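Local structure of Alpha/beta hydrolase fold protein (Ochrobactrum, 4G9E) at residues R53-D58 against Q89-A94; E110-Y115 against L209-V214; D95-G100 against A263-D268. The protein acts as an N-acyl homoserine lactonase of the alpha/beta-hydrolase fold, an enzyme that opens the lactone ring of bacterial quorum-sensing signals. All coordinates share one frame; numbering follows the deposited sequence.

Contact 1: residues R53-D58 against Q89-A94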
loop_
_atom_site.group_PDB
_atom_site.type_symbol
_atom_site.label_atom_id
_atom_site.label_comp_id
_atom_site.label_asym_id
_atom_site.label_seq_id
_atom_site.Cartn_x
_atom_site.Cartn_y
_atom_site.Cartn_z
ATOM N N ARG A 53 -8.838 -14.331 3.477
ATOM C CA ARG A 53 -7.546 -14.489 4.129
ATOM C C ARG A 53 -6.730 -13.215 3.930
ATOM O O ARG A 53 -6.079 -13.030 2.905
ATOM C CB ARG A 53 -6.814 -15.704 3.567
ATOM C CG ARG A 53 -5.472 -15.969 4.213
ATOM C CD ARG A 53 -4.862 -17.218 3.619
ATOM N NE ARG A 53 -3.599 -17.583 4.246
ATOM C CZ ARG A 53 -2.947 -18.707 3.969
ATOM N NH1 ARG A 53 -3.448 -19.547 3.075
ATOM N NH2 ARG A 53 -1.802 -18.990 4.573
ATOM N N VAL A 54 -6.797 -12.325 4.912
ATOM C CA VAL A 54 -6.088 -11.055 4.837
ATOM C C VAL A 54 -4.662 -11.237 5.348
ATOM O O VAL A 54 -4.450 -11.772 6.440
ATOM C CB VAL A 54 -6.805 -9.972 5.655
ATOM C CG1 VAL A 54 -5.991 -8.685 5.690
ATOM C CG2 VAL A 54 -8.195 -9.714 5.082
ATOM N N ILE A 55 -3.696 -10.809 4.537
ATOM C CA ILE A 55 -2.274 -10.942 4.835
ATOM C C ILE A 55 -1.689 -9.541 4.867
ATOM O O ILE A 55 -1.741 -8.833 3.866
ATOM C CB ILE A 55 -1.584 -11.772 3.741
ATOM C CG1 ILE A 55 -2.259 -13.143 3.615
ATOM C CG2 ILE A 55 -0.096 -11.902 4.026
ATOM C CD1 ILE A 55 -1.939 -13.888 2.347
ATOM N N ALA A 56 -1.155 -9.142 6.021
ATOM C CA ALA A 56 -0.672 -7.773 6.225
ATOM C C ALA A 56 0.737 -7.798 6.797
ATOM O O ALA A 56 0.913 -7.809 8.015
ATOM C CB ALA A 56 -1.608 -7.001 7.153
ATOM N N PRO A 57 1.747 -7.838 5.916
ATOM C CA PRO A 57 3.136 -7.885 6.385
ATOM C C PRO A 57 3.664 -6.512 6.748
ATOM O O PRO A 57 3.023 -5.496 6.512
ATOM C CB PRO A 57 3.913 -8.403 5.167
ATOM C CG PRO A 57 2.910 -8.763 4.135
ATOM C CD PRO A 57 1.651 -8.007 4.459
ATOM N N ASP A 58 4.853 -6.499 7.331
ATOM C CA ASP A 58 5.600 -5.267 7.522
ATOM C C ASP A 58 6.752 -5.238 6.526
ATOM O O ASP A 58 7.523 -6.194 6.420
ATOM C CB ASP A 58 6.148 -5.176 8.944
ATOM C CG ASP A 58 5.051 -5.017 9.984
ATOM O OD1 ASP A 58 3.961 -4.540 9.622
ATOM O OD2 ASP A 58 5.275 -5.358 11.164
ATOM N N GLN A 89 5.691 -15.980 -2.282
ATOM C CA GLN A 89 6.294 -17.257 -2.680
ATOM C C GLN A 89 6.431 -18.161 -1.449
ATOM O O GLN A 89 6.066 -19.355 -1.513
ATOM C CB GLN A 89 7.661 -16.996 -3.327
ATOM C CG GLN A 89 8.326 -18.214 -3.949
ATOM C CD GLN A 89 7.549 -18.646 -5.185
ATOM O OE1 GLN A 89 7.201 -19.822 -5.344
ATOM N NE2 GLN A 89 7.294 -17.676 -6.092
ATOM N N GLN A 90 6.988 -17.653 -0.375
ATOM C CA GLN A 90 7.163 -18.454 0.838
ATOM C C GLN A 90 5.822 -18.889 1.425
ATOM O O GLN A 90 5.682 -20.002 1.934
ATOM C CB GLN A 90 7.991 -17.703 1.886
ATOM C CG GLN A 90 9.467 -17.568 1.525
ATOM C CD GLN A 90 10.334 -17.210 2.719
ATOM O OE1 GLN A 90 9.909 -17.327 3.864
ATOM N NE2 GLN A 90 11.557 -16.768 2.454
ATOM N N LEU A 91 4.832 -18.008 1.346
ATOM C CA LEU A 91 3.503 -18.322 1.846
ATOM C C LEU A 91 2.751 -19.262 0.908
ATOM O O LEU A 91 1.699 -19.794 1.268
ATOM C CB LEU A 91 2.683 -17.047 2.047
ATOM C CG LEU A 91 3.172 -16.047 3.091
ATOM C CD1 LEU A 91 2.205 -14.868 3.158
ATOM C CD2 LEU A 91 3.306 -16.710 4.448
ATOM N N GLY A 92 3.281 -19.449 -0.297
ATOM C CA GLY A 92 2.689 -20.356 -1.266
ATOM C C GLY A 92 1.400 -19.868 -1.904
ATOM O O GLY A 92 0.540 -20.680 -2.256
ATOM N N ILE A 93 1.268 -18.553 -2.066
ATOM C CA ILE A 93 0.046 -17.945 -2.588
ATOM C C ILE A 93 0.361 -17.082 -3.802
ATOM O O ILE A 93 0.994 -16.038 -3.670
ATOM C CB ILE A 93 -0.629 -17.084 -1.515
ATOM C CG1 ILE A 93 -1.012 -17.953 -0.319
ATOM C CG2 ILE A 93 -1.852 -16.366 -2.083
ATOM C CD1 ILE A 93 -1.501 -17.163 0.864
ATOM N N ALA A 94 -0.096 -17.501 -4.975
ATOM C CA ALA A 94 0.256 -16.824 -6.220
ATOM C C ALA A 94 -0.840 -15.905 -6.765
ATOM O O ALA A 94 -0.579 -15.090 -7.647
ATOM C CB ALA A 94 0.654 -17.847 -7.276
HETATM O O HOH W 1 0.919 -20.157 4.004
#
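Ile93 meets two residues of strand 52-57 through a single methyl. Its CD1 lies tip to tip against Ile55 CD1 at 3.6 Å, and the same methyl sits over the centre of one face of the Arg53 guanidinium, 3.8 Å from Arg53 CZ. The cationic group reaches this place because its chain is stretched: Arg53 CG is anti to the backbone N (chi1 -178°) and the following torsions stay extended. Ile55 divides its branches. With CG1 beside the backbone N (chi1 -57°), CD1 serves Ile93, while CG2 points at Leu91 CD1, 3.9 Å away. Leu91 lies in the last turn of helix 77-91, and Gly92, with positive phi, makes a Schellman motif. A water links the two segments, donating to Leu91 O at 2.9 Å and accepting a weak bond from Arg53 NH2.

The charge itself is paired with Glu19, which forms a salt bridge with Arg53 NE. Cut back to an alanine here, the chain would lose the flat group lying against Ile93 CD1 and would probably leave Glu19 without its cationic mate. With no direct hydrogen bond across, the contact rests on two methyl pairs, with a salt-bridged guanidinium laid flat against one of the methyls.

Contact 2: residues E110-Y115 against L209-V214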
loop_
_atom_site.group_PDB
_atom_site.type_symbol
_atom_site.label_atom_id
_atom_site.label_comp_id
_atom_site.label_asym_id
_atom_site.label_seq_id
_atom_site.Cartn_x
_atom_site.Cartn_y
_atom_site.Cartn_z
ATOM N N GLU A 110 4.412 -1.957 -8.986
ATOM C CA GLU A 110 5.640 -2.654 -9.349
ATOM C C GLU A 110 5.503 -4.181 -9.222
ATOM O O GLU A 110 6.253 -4.919 -9.851
ATOM C CB GLU A 110 6.836 -2.115 -8.557
ATOM C CG GLU A 110 7.099 -0.614 -8.740
ATOM C CD GLU A 110 7.505 -0.226 -10.156
ATOM O OE1 GLU A 110 8.002 -1.090 -10.905
ATOM O OE2 GLU A 110 7.316 0.955 -10.516
ATOM N N MET A 111 4.532 -4.656 -8.443
ATOM C CA MET A 111 4.298 -6.093 -8.347
ATOM C C MET A 111 3.593 -6.674 -9.561
ATOM O O MET A 111 3.627 -7.880 -9.764
ATOM C CB MET A 111 3.512 -6.465 -7.090
ATOM C CG MET A 111 4.308 -6.387 -5.819
ATOM S SD MET A 111 3.355 -6.889 -4.371
ATOM C CE MET A 111 3.231 -8.654 -4.608
ATOM N N ILE A 112 2.947 -5.841 -10.366
ATOM C CA ILE A 112 2.194 -6.367 -11.499
ATOM C C ILE A 112 3.085 -7.240 -12.381
ATOM O O ILE A 112 2.690 -8.330 -12.790
ATOM C CB ILE A 112 1.501 -5.243 -12.298
ATOM C CG1 ILE A 112 0.411 -4.580 -11.443
ATOM C CG2 ILE A 112 0.919 -5.777 -13.604
ATOM C CD1 ILE A 112 -0.181 -3.340 -12.060
ATOM N N ALA A 113 4.304 -6.784 -12.651
ATOM C CA ALA A 113 5.215 -7.535 -13.507
ATOM C C ALA A 113 5.804 -8.768 -12.826
ATOM O O ALA A 113 6.235 -9.704 -13.493
ATOM C CB ALA A 113 6.334 -6.632 -13.971
ATOM N N ARG A 114 5.851 -8.751 -11.503
ATOM C CA ARG A 114 6.533 -9.767 -10.715
ATOM C C ARG A 114 5.623 -10.868 -10.193
ATOM O O ARG A 114 6.101 -11.927 -9.801
ATOM C CB ARG A 114 7.228 -9.100 -9.526
ATOM C CG ARG A 114 8.335 -8.138 -9.936
ATOM C CD ARG A 114 8.878 -7.362 -8.739
ATOM N NE ARG A 114 10.106 -6.673 -9.109
ATOM C CZ ARG A 114 10.163 -5.501 -9.728
ATOM N NH1 ARG A 114 9.056 -4.832 -10.014
ATOM N NH2 ARG A 114 11.342 -4.988 -10.055
ATOM N N TYR A 115 4.321 -10.591 -10.176
ATOM C CA TYR A 115 3.328 -11.421 -9.501
ATOM C C TYR A 115 2.175 -11.603 -10.481
ATOM O O TYR A 115 1.113 -11.000 -10.337
ATOM C CB TYR A 115 2.891 -10.713 -8.218
ATOM C CG TYR A 115 2.072 -11.544 -7.253
ATOM C CD1 TYR A 115 2.620 -12.642 -6.598
ATOM C CD2 TYR A 115 0.755 -11.209 -6.969
ATOM C CE1 TYR A 115 1.869 -13.403 -5.709
ATOM C CE2 TYR A 115 -0.001 -11.960 -6.073
ATOM C CZ TYR A 115 0.559 -13.050 -5.447
ATOM O OH TYR A 115 -0.198 -13.783 -4.563
ATOM N N LEU A 209 -5.097 -6.495 -15.772
ATOM C CA LEU A 209 -5.843 -6.886 -14.577
ATOM C C LEU A 209 -6.699 -5.724 -14.073
ATOM O O LEU A 209 -6.420 -4.560 -14.359
ATOM C CB LEU A 209 -4.922 -7.401 -13.464
ATOM C CG LEU A 209 -4.356 -6.393 -12.461
ATOM C CD1 LEU A 209 -3.625 -7.095 -11.329
ATOM C CD2 LEU A 209 -3.450 -5.386 -13.154
ATOM N N PRO A 210 -7.763 -6.036 -13.330
ATOM C CA PRO A 210 -8.566 -4.945 -12.777
ATOM C C PRO A 210 -7.754 -4.119 -11.789
ATOM O O PRO A 210 -7.129 -4.671 -10.879
ATOM C CB PRO A 210 -9.693 -5.677 -12.036
ATOM C CG PRO A 210 -9.734 -7.043 -12.633
ATOM C CD PRO A 210 -8.312 -7.357 -12.984
ATOM N N ILE A 211 -7.793 -2.804 -11.965
ATOM C CA ILE A 211 -7.210 -1.890 -10.998
ATOM C C ILE A 211 -8.316 -1.001 -10.450
ATOM O O ILE A 211 -9.019 -0.332 -11.207
ATOM C CB ILE A 211 -6.061 -1.037 -11.593
ATOM C CG1 ILE A 211 -4.906 -1.948 -12.022
ATOM C CG2 ILE A 211 -5.598 -0.024 -10.556
ATOM C CD1 ILE A 211 -3.758 -1.231 -12.729
ATOM N N ALA A 212 -8.470 -1.025 -9.130
ATOM C CA ALA A 212 -9.443 -0.193 -8.441
ATOM C C ALA A 212 -8.728 0.968 -7.787
ATOM O O ALA A 212 -7.620 0.816 -7.262
ATOM C CB ALA A 212 -10.175 -1.004 -7.384
ATOM N N VAL A 213 -9.376 2.124 -7.803
ATOM C CA VAL A 213 -8.802 3.337 -7.244
ATOM C C VAL A 213 -9.825 3.920 -6.275
ATOM O O VAL A 213 -10.946 4.244 -6.675
ATOM C CB VAL A 213 -8.482 4.362 -8.349
ATOM C CG1 VAL A 213 -7.916 5.643 -7.751
ATOM C CG2 VAL A 213 -7.516 3.774 -9.367
ATOM N N VAL A 214 -9.450 4.019 -5.002
ATOM C CA VAL A 214 -10.354 4.497 -3.953
ATOM C C VAL A 214 -9.584 5.463 -3.060
ATOM O O VAL A 214 -8.528 5.109 -2.524
ATOM C CB VAL A 214 -10.872 3.329 -3.088
ATOM C CG1 VAL A 214 -11.745 3.846 -1.954
ATOM C CG2 VAL A 214 -11.634 2.310 -3.939
#
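Ile112 turns CG1 beside its backbone N and opposite the carbonyl carbon (chi1 -66°), then extends to CD1 (chi2 171°), which carries that methyl out toward Leu209 and Ile211. Leu209 answers from a less usual torsion: at chi1 89° its CG stands between the backbone N and the carbonyl carbon, and CD2 becomes the branch that meets the isoleucine.

The evidence for the contact is two methyl pairs. Ile112 CD1 lies 4.0 Å from Leu209 CD2, the two side chains passing at a slant, and 4.2 Å from Ile211 CD1. One methyl of Ile112 is therefore shared by both partners. The nearest alpha carbons, those of Ile112 and Leu209, are 8.6 Å apart, so side chains alone span the gap. No hydrogen bond crosses it, and the total area buried is a modest 95 Å², consistent with light apolar packing.

Within segment 110-115, Arg114 NH1 donates to Glu110 O at 2.8 Å; the oxygen lies in the guanidinium plane, whereas the donor stands above the carbonyl plane. Arg114 N also bonds Met111 O at 3.0 Å within the same helical turn, and Arg114 NE forms a salt bridge with Asp82 of helix 77-91.

Around these residues, Ile112 also packs on Leu121 of strand 120-124, and Leu209 on Met118 just ahead of that strand. Strand 211-216 lies next to strand 120-124 in the sheet. The contact thus joins the C-terminal part of helix 103-111 to the residues leading into strand 211-216, while farther along that strand Val214 touches Tyr261 of helix 255-270.

Contact 3: residues D95-G100 against A263-D268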
loop_
_atom_site.group_PDB
_atom_site.type_symbol
_atom_site.label_atom_id
_atom_site.label_comp_id
_atom_site.label_asym_id
_atom_site.label_seq_id
_atom_site.Cartn_x
_atom_site.Cartn_y
_atom_site.Cartn_z
ATOM N N ASP A 95 -2.060 -16.028 -6.244
ATOM C CA ASP A 95 -3.211 -15.362 -6.858
ATOM C C ASP A 95 -3.964 -14.418 -5.928
ATOM O O ASP A 95 -5.182 -14.255 -6.037
ATOM C CB ASP A 95 -4.172 -16.399 -7.440
ATOM C CG ASP A 95 -4.760 -17.307 -6.382
ATOM O OD1 ASP A 95 -4.295 -17.281 -5.222
ATOM O OD2 ASP A 95 -5.691 -18.065 -6.718
ATOM N N ALA A 96 -3.243 -13.783 -5.017
ATOM C CA ALA A 96 -3.876 -12.808 -4.146
ATOM C C ALA A 96 -4.428 -11.640 -4.941
ATOM O O ALA A 96 -3.898 -11.260 -5.993
ATOM C CB ALA A 96 -2.891 -12.305 -3.115
ATOM N N VAL A 97 -5.500 -11.062 -4.414
ATOM C CA VAL A 97 -5.836 -9.675 -4.711
ATOM C C VAL A 97 -4.897 -8.824 -3.862
ATOM O O VAL A 97 -4.582 -9.198 -2.732
ATOM C CB VAL A 97 -7.314 -9.371 -4.346
ATOM C CG1 VAL A 97 -7.652 -7.897 -4.568
ATOM C CG2 VAL A 97 -8.251 -10.273 -5.149
ATOM N N VAL A 98 -4.421 -7.707 -4.410
ATOM C CA VAL A 98 -3.517 -6.830 -3.668
ATOM C C VAL A 98 -4.186 -5.491 -3.409
ATOM O O VAL A 98 -4.752 -4.890 -4.321
ATOM C CB VAL A 98 -2.167 -6.643 -4.404
ATOM C CG1 VAL A 98 -1.269 -5.655 -3.650
ATOM C CG2 VAL A 98 -1.490 -7.999 -4.565
ATOM N N PHE A 99 -4.134 -5.051 -2.155
ATOM C CA PHE A 99 -4.502 -3.696 -1.787
ATOM C C PHE A 99 -3.233 -2.979 -1.349
ATOM O O PHE A 99 -2.549 -3.440 -0.437
ATOM C CB PHE A 99 -5.518 -3.670 -0.636
ATOM C CG PHE A 99 -5.693 -2.301 -0.058
ATOM C CD1 PHE A 99 -6.389 -1.339 -0.763
ATOM C CD2 PHE A 99 -5.079 -1.943 1.137
ATOM C CE1 PHE A 99 -6.515 -0.051 -0.269
ATOM C CE2 PHE A 99 -5.205 -0.656 1.639
ATOM C CZ PHE A 99 -5.920 0.288 0.934
ATOM N N GLY A 100 -2.928 -1.850 -1.978
ATOM C CA GLY A 100 -1.756 -1.083 -1.599
ATOM C C GLY A 100 -2.134 0.309 -1.147
ATOM O O GLY A 100 -2.810 1.044 -1.873
ATOM N N ALA A 263 -14.593 -5.101 -0.323
ATOM C CA ALA A 263 -15.313 -6.365 -0.411
ATOM C C ALA A 263 -15.861 -6.605 -1.816
ATOM O O ALA A 263 -15.796 -7.724 -2.338
ATOM C CB ALA A 263 -16.442 -6.414 0.614
ATOM N N ARG A 264 -16.430 -5.569 -2.419
ATOM C CA ARG A 264 -17.004 -5.712 -3.748
ATOM C C ARG A 264 -15.911 -6.022 -4.767
ATOM O O ARG A 264 -16.086 -6.869 -5.640
ATOM C CB ARG A 264 -17.809 -4.476 -4.147
ATOM C CG ARG A 264 -18.649 -4.678 -5.395
ATOM C CD ARG A 264 -19.650 -3.555 -5.575
ATOM N NE ARG A 264 -19.072 -2.245 -5.880
ATOM C CZ ARG A 264 -19.119 -1.189 -5.071
ATOM N NH1 ARG A 264 -18.615 -0.032 -5.472
ATOM N NH2 ARG A 264 -19.668 -1.280 -3.868
ATOM N N PHE A 265 -14.775 -5.351 -4.635
ATOM C CA PHE A 265 -13.648 -5.584 -5.523
ATOM C C PHE A 265 -13.123 -7.013 -5.378
ATOM O O PHE A 265 -12.884 -7.695 -6.379
ATOM C CB PHE A 265 -12.541 -4.571 -5.230
ATOM C CG PHE A 265 -11.391 -4.648 -6.185
ATOM C CD1 PHE A 265 -11.589 -4.457 -7.542
ATOM C CD2 PHE A 265 -10.102 -4.887 -5.724
ATOM C CE1 PHE A 265 -10.519 -4.515 -8.432
ATOM C CE2 PHE A 265 -9.027 -4.946 -6.610
ATOM C CZ PHE A 265 -9.238 -4.745 -7.958
ATOM N N ILE A 266 -12.951 -7.489 -4.147
ATOM C CA ILE A 266 -12.484 -8.857 -3.947
ATOM C C ILE A 266 -13.474 -9.852 -4.557
ATOM O O ILE A 266 -13.080 -10.767 -5.283
ATOM C CB ILE A 266 -12.248 -9.193 -2.466
ATOM C CG1 ILE A 266 -11.139 -8.316 -1.878
ATOM C CG2 ILE A 266 -11.898 -10.665 -2.308
ATOM C CD1 ILE A 266 -11.088 -8.358 -0.359
ATOM N N ARG A 267 -14.763 -9.667 -4.282
ATOM C CA ARG A 267 -15.782 -10.545 -4.849
ATOM C C ARG A 267 -15.687 -10.540 -6.376
ATOM O O ARG A 267 -15.703 -11.595 -7.015
ATOM C CB ARG A 267 -17.178 -10.106 -4.376
ATOM C CG ARG A 267 -18.313 -11.069 -4.702
ATOM C CD ARG A 267 -18.844 -10.964 -6.127
ATOM N NE ARG A 267 -19.132 -9.604 -6.564
ATOM C CZ ARG A 267 -20.267 -8.945 -6.337
ATOM N NH1 ARG A 267 -20.396 -7.712 -6.804
ATOM N NH2 ARG A 267 -21.276 -9.506 -5.660
ATOM N N ASP A 268 -15.590 -9.353 -6.961
ATOM C CA ASP A 268 -15.536 -9.231 -8.407
ATOM C C ASP A 268 -14.311 -9.924 -8.998
ATOM O O ASP A 268 -14.392 -10.518 -10.066
ATOM C CB ASP A 268 -15.543 -7.768 -8.843
ATOM C CG ASP A 268 -16.878 -7.076 -8.641
ATOM O OD1 ASP A 268 -17.889 -7.727 -8.276
ATOM O OD2 ASP A 268 -16.894 -5.851 -8.885
#
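Val97 CA lies 6.7 Å from Ile266 CA, where the start of extended strand 97-101 faces a regular turn of helix 255-270. In that turn, helical backbone hydrogen bonds run from Arg267 N to Ala263 O and from Asp268 N to Arg264 O.

Across this gap one methyl does the work. Val97 CG1, set anti to the backbone N (chi1 176°), comes obliquely to Phe265 CE2 and CD2, at 3.8 Å and 4.0 Å respectively, and the contact is apolar packing. Phe265 CG is likewise anti to its own N (chi1 -174°), a torsion that swings the ring toward the sheet. Ile266 adds a looser touch, its CG1 lying 4.4 Å from Val97 CG1. All three residues are buried, and no hydrogen bond passes between the segments.

Away from Val97, Arg267 grips Asp268 side-on, Arg267 NE at 2.8 Å and NH1 at 2.9 Å, both to the single oxygen Asp268 OD1, which lies close to the guanidinium plane. Asp268 OD2 accepts from Trp236 NE1, so both carboxylate oxygens are engaged. Trp236 further meets Phe265 edge-to-face, and Met122 of strand 120-124 also touches that ring, while Ile266 rests on Trp52 of strand 52-57.

A C-terminal helix laid over the central parallel strands is a standard layer of the alpha/beta-hydrolase fold. The strand packed here leads through Gly100 into a GxSxG pattern with Ser102 and Gly104, consistent with the nucleophile elbow of this family.

The three contacts reach one mixed sheet, with centres about 16 Å (1 and 2), 13 Å (1 and 3) and 10 Å (2 and 3) apart. Tyr115, in segment 110-115, connects the three regions: its OH lies 2.7 Å from Ile93 O of contact 1 and 3.1 Å from Ala96 N of contact 3, both probable hydrogen bonds. Contacts 2 and 3 also meet directly, Ala212 CB standing 3.7 Å from Phe265 CE1. Along the chain, contact 2 is nested within the loop closed by contact 3. All three are structural packing; the chain binds n-butanoyl-L-homoserine in a pocket of its own, and Ser102, His248 and Glu219 probably form the catalytic triad.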